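Local atomic coordinates of mitogen (Streptococcus dysgalactiae, PDB entry 2J4X), a protein that is a bacterial superantigen of the staphylococcal/streptococcal toxin family that binds zinc and probably acts as a toxin by stimulating T cells. Residues A[12-20]-A[75-83]. Residues are numbered along the deposited sequence; the frame is centred on the assembly and turned at random.
Sequences NIYMKDVIN and YALIKSYSV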
loop_
_atom_site.group_PDB
_atom_site.type_symbol
_atom_site.label_atom_id
_atom_site.label_comp_id
_atom_site.label_asym_id
_atom_site.label_seq_id
_atom_site.Cartn_x
_atom_site.Cartn_y
_atom_site.Cartn_z
ATOM N N ASN A 12 4.197 6.340 12.412
ATOM C CA ASN A 12 5.141 5.274 12.725
ATOM C C ASN A 12 5.004 4.105 11.781
ATOM O O ASN A 12 5.992 3.509 11.357
ATOM C CB ASN A 12 4.927 4.786 14.146
ATOM C CG ASN A 12 6.012 3.844 14.581
ATOM O OD1 ASN A 12 7.167 4.248 14.691
ATOM N ND2 ASN A 12 5.660 2.572 14.809
ATOM N N ILE A 13 3.763 3.785 11.469
ATOM C CA ILE A 13 3.454 2.694 10.584
ATOM C C ILE A 13 3.899 2.963 9.160
ATOM O O ILE A 13 4.652 2.168 8.589
ATOM C CB ILE A 13 1.949 2.437 10.567
ATOM C CG1 ILE A 13 1.490 1.957 11.934
ATOM C CG2 ILE A 13 1.593 1.455 9.469
ATOM C CD1 ILE A 13 0.006 1.853 12.042
ATOM N N TYR A 14 3.467 4.086 8.583
ATOM C CA TYR A 14 3.780 4.368 7.189
ATOM C C TYR A 14 5.088 5.037 6.859
ATOM O O TYR A 14 5.369 5.263 5.693
ATOM C CB TYR A 14 2.618 5.131 6.541
ATOM C CG TYR A 14 1.354 4.297 6.454
ATOM C CD1 TYR A 14 1.197 3.346 5.437
ATOM C CD2 TYR A 14 0.348 4.395 7.434
ATOM C CE1 TYR A 14 0.077 2.505 5.394
ATOM C CE2 TYR A 14 -0.773 3.562 7.400
ATOM C CZ TYR A 14 -0.902 2.618 6.380
ATOM O OH TYR A 14 -1.975 1.767 6.349
ATOM N N MET A 15 5.901 5.350 7.854
ATOM C CA MET A 15 7.177 5.958 7.545
ATOM C C MET A 15 8.210 4.849 7.271
ATOM O O MET A 15 9.262 5.088 6.666
ATOM C CB MET A 15 7.654 6.831 8.698
ATOM C CG MET A 15 7.716 6.100 10.015
ATOM S SD MET A 15 8.718 6.938 11.268
ATOM C CE MET A 15 9.437 5.446 12.080
ATOM N N LYS A 16 7.909 3.635 7.710
ATOM C CA LYS A 16 8.812 2.516 7.499
ATOM C C LYS A 16 9.086 2.227 6.012
ATOM O O LYS A 16 8.354 2.675 5.127
ATOM C CB LYS A 16 8.241 1.290 8.195
ATOM C CG LYS A 16 8.279 1.415 9.702
ATOM C CD LYS A 16 7.519 0.286 10.384
ATOM C CE LYS A 16 7.869 0.218 11.860
ATOM N NZ LYS A 16 8.174 1.587 12.350
ATOM N N ASP A 17 10.157 1.489 5.733
ATOM C CA ASP A 17 10.516 1.173 4.353
ATOM C C ASP A 17 9.653 0.054 3.829
ATOM O O ASP A 17 8.899 -0.566 4.577
ATOM C CB ASP A 17 11.984 0.774 4.249
ATOM C CG ASP A 17 12.916 1.798 4.896
ATOM O OD1 ASP A 17 12.615 3.011 4.836
ATOM O OD2 ASP A 17 13.957 1.392 5.458
ATOM N N VAL A 18 9.760 -0.202 2.536
ATOM C CA VAL A 18 8.973 -1.253 1.931
ATOM C C VAL A 18 9.901 -2.239 1.244
ATOM O O VAL A 18 11.093 -1.957 1.066
ATOM C CB VAL A 18 7.981 -0.674 0.881
ATOM C CG1 VAL A 18 7.131 0.439 1.518
ATOM C CG2 VAL A 18 8.739 -0.163 -0.337
ATOM N N ILE A 19 9.363 -3.411 0.917
ATOM C CA ILE A 19 10.095 -4.422 0.169
ATOM C C ILE A 19 9.465 -4.271 -1.205
ATOM O O ILE A 19 8.251 -4.192 -1.313
ATOM C CB ILE A 19 9.826 -5.852 0.664
ATOM C CG1 ILE A 19 10.453 -6.080 2.052
ATOM C CG2 ILE A 19 10.362 -6.827 -0.339
ATOM C CD1 ILE A 19 11.988 -6.029 2.098
ATOM N N ASN A 20 10.276 -4.187 -2.246
ATOM C CA ASN A 20 9.768 -4.030 -3.604
ATOM C C ASN A 20 10.683 -4.900 -4.477
ATOM O O ASN A 20 11.658 -4.426 -5.069
ATOM C CB ASN A 20 9.809 -2.536 -3.994
ATOM C CG ASN A 20 9.351 -2.264 -5.420
ATOM O OD1 ASN A 20 8.477 -2.945 -5.944
ATOM N ND2 ASN A 20 9.932 -1.244 -6.045
ATOM N N TYR A 75 5.571 -6.266 -2.935
ATOM C CA TYR A 75 5.554 -4.843 -2.667
ATOM C C TYR A 75 4.786 -4.777 -1.357
ATOM O O TYR A 75 3.566 -4.856 -1.341
ATOM C CB TYR A 75 4.817 -4.038 -3.727
ATOM C CG TYR A 75 5.093 -2.566 -3.530
ATOM C CD1 TYR A 75 5.985 -1.894 -4.344
ATOM C CD2 TYR A 75 4.564 -1.877 -2.435
ATOM C CE1 TYR A 75 6.362 -0.573 -4.069
ATOM C CE2 TYR A 75 4.928 -0.561 -2.152
ATOM C CZ TYR A 75 5.833 0.081 -2.971
ATOM O OH TYR A 75 6.237 1.362 -2.679
ATOM N N ALA A 76 5.504 -4.666 -0.248
ATOM C CA ALA A 76 4.854 -4.614 1.044
ATOM C C ALA A 76 5.603 -3.739 2.020
ATOM O O ALA A 76 6.821 -3.642 1.971
ATOM C CB ALA A 76 4.727 -6.006 1.603
ATOM N N LEU A 77 4.862 -3.099 2.913
ATOM C CA LEU A 77 5.441 -2.249 3.941
ATOM C C LEU A 77 6.036 -3.188 4.998
ATOM O O LEU A 77 5.431 -4.204 5.330
ATOM C CB LEU A 77 4.339 -1.370 4.561
ATOM C CG LEU A 77 4.610 -0.336 5.660
ATOM C CD1 LEU A 77 5.416 0.855 5.162
ATOM C CD2 LEU A 77 3.283 0.141 6.147
ATOM N N ILE A 78 7.221 -2.867 5.512
ATOM C CA ILE A 78 7.855 -3.693 6.549
ATOM C C ILE A 78 7.244 -3.337 7.917
ATOM O O ILE A 78 7.144 -2.165 8.256
ATOM C CB ILE A 78 9.403 -3.461 6.561
ATOM C CG1 ILE A 78 10.005 -3.937 5.227
ATOM C CG2 ILE A 78 10.038 -4.178 7.744
ATOM C CD1 ILE A 78 11.482 -3.729 5.096
ATOM N N LYS A 79 6.807 -4.343 8.678
ATOM C CA LYS A 79 6.192 -4.142 10.002
ATOM C C LYS A 79 7.245 -4.102 11.091
ATOM O O LYS A 79 7.123 -3.365 12.068
ATOM C CB LYS A 79 5.240 -5.291 10.343
ATOM C CG LYS A 79 4.031 -5.404 9.480
ATOM C CD LYS A 79 3.582 -6.855 9.386
ATOM C CE LYS A 79 3.320 -7.496 10.744
ATOM N NZ LYS A 79 2.699 -8.861 10.594
ATOM N N SER A 80 8.261 -4.943 10.920
ATOM C CA SER A 80 9.352 -5.045 11.863
ATOM C C SER A 80 10.503 -5.865 11.296
ATOM O O SER A 80 10.380 -6.498 10.247
ATOM C CB SER A 80 8.856 -5.664 13.174
ATOM O OG SER A 80 8.098 -6.837 12.947
ATOM N N TYR A 81 11.628 -5.812 12.000
ATOM C CA TYR A 81 12.834 -6.523 11.634
ATOM C C TYR A 81 13.252 -7.294 12.865
ATOM O O TYR A 81 12.838 -6.967 13.974
ATOM C CB TYR A 81 13.979 -5.558 11.314
ATOM C CG TYR A 81 13.711 -4.507 10.261
ATOM C CD1 TYR A 81 12.852 -3.429 10.514
ATOM C CD2 TYR A 81 14.368 -4.555 9.030
ATOM C CE1 TYR A 81 12.663 -2.419 9.563
ATOM C CE2 TYR A 81 14.190 -3.556 8.078
ATOM C CZ TYR A 81 13.344 -2.489 8.346
ATOM O OH TYR A 81 13.211 -1.481 7.408
ATOM N N SER A 82 14.087 -8.306 12.666
ATOM C CA SER A 82 14.635 -9.100 13.761
ATOM C C SER A 82 15.816 -9.884 13.232
ATOM O O SER A 82 15.722 -10.533 12.195
ATOM C CB SER A 82 13.587 -10.043 14.354
ATOM O OG SER A 82 12.946 -10.805 13.359
ATOM N N VAL A 83 16.949 -9.787 13.911
ATOM C CA VAL A 83 18.115 -10.531 13.480
ATOM C C VAL A 83 18.093 -11.905 14.153
ATOM O O VAL A 83 17.766 -12.041 15.336
ATOM C CB VAL A 83 19.399 -9.761 13.803
ATOM C CG1 VAL A 83 20.621 -10.595 13.456
ATOM C CG2 VAL A 83 19.409 -8.458 13.002
HETATM O O HOH W 1 4.793 -0.660 9.299
HETATM O O HOH W 2 11.923 0.972 8.246
#
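L77 packs against I13, Y14 and V18 where, in the OB-fold domain, helix 7-14 leads into strand 18-21, which pairs antiparallel with strand 71-84. With CG anti to the backbone N (chi1 -179°), its CD2 meets CG2 of I13 and lies 3.9 Å from CD1 of Y14, while CD1 packs against CG1 of V18. The Y14 hydroxyl hydrogen-bonds to that of Y188, and K146 NZ to the carbonyl oxygens of Y14 and K16. I19, on the other sheet face with A76, crosses the I78 side chain at about a right angle, their CD1 atoms 3.8 Å apart. I19 and A76 form the hydrogen-bonded pair (I19 N to A76 O 2.8 Å, A76 N to I19 O 3.0 Å); beyond the last bridge, I78 N donates to D17 O in a nearly straight bond (171°). Further out, the aliphatic part of K16 runs alongside the I78 carbonyl, and the bend at chi4 (32°) lets NZ donate to N12 O from above its carbonyl plane (3.1 Å). One water donates to both I13 O and I78 O; another joins D17 N to Y81 OH. N20 OD1 lies near the plane of the Y75 ring, 3.1 Å from CD1.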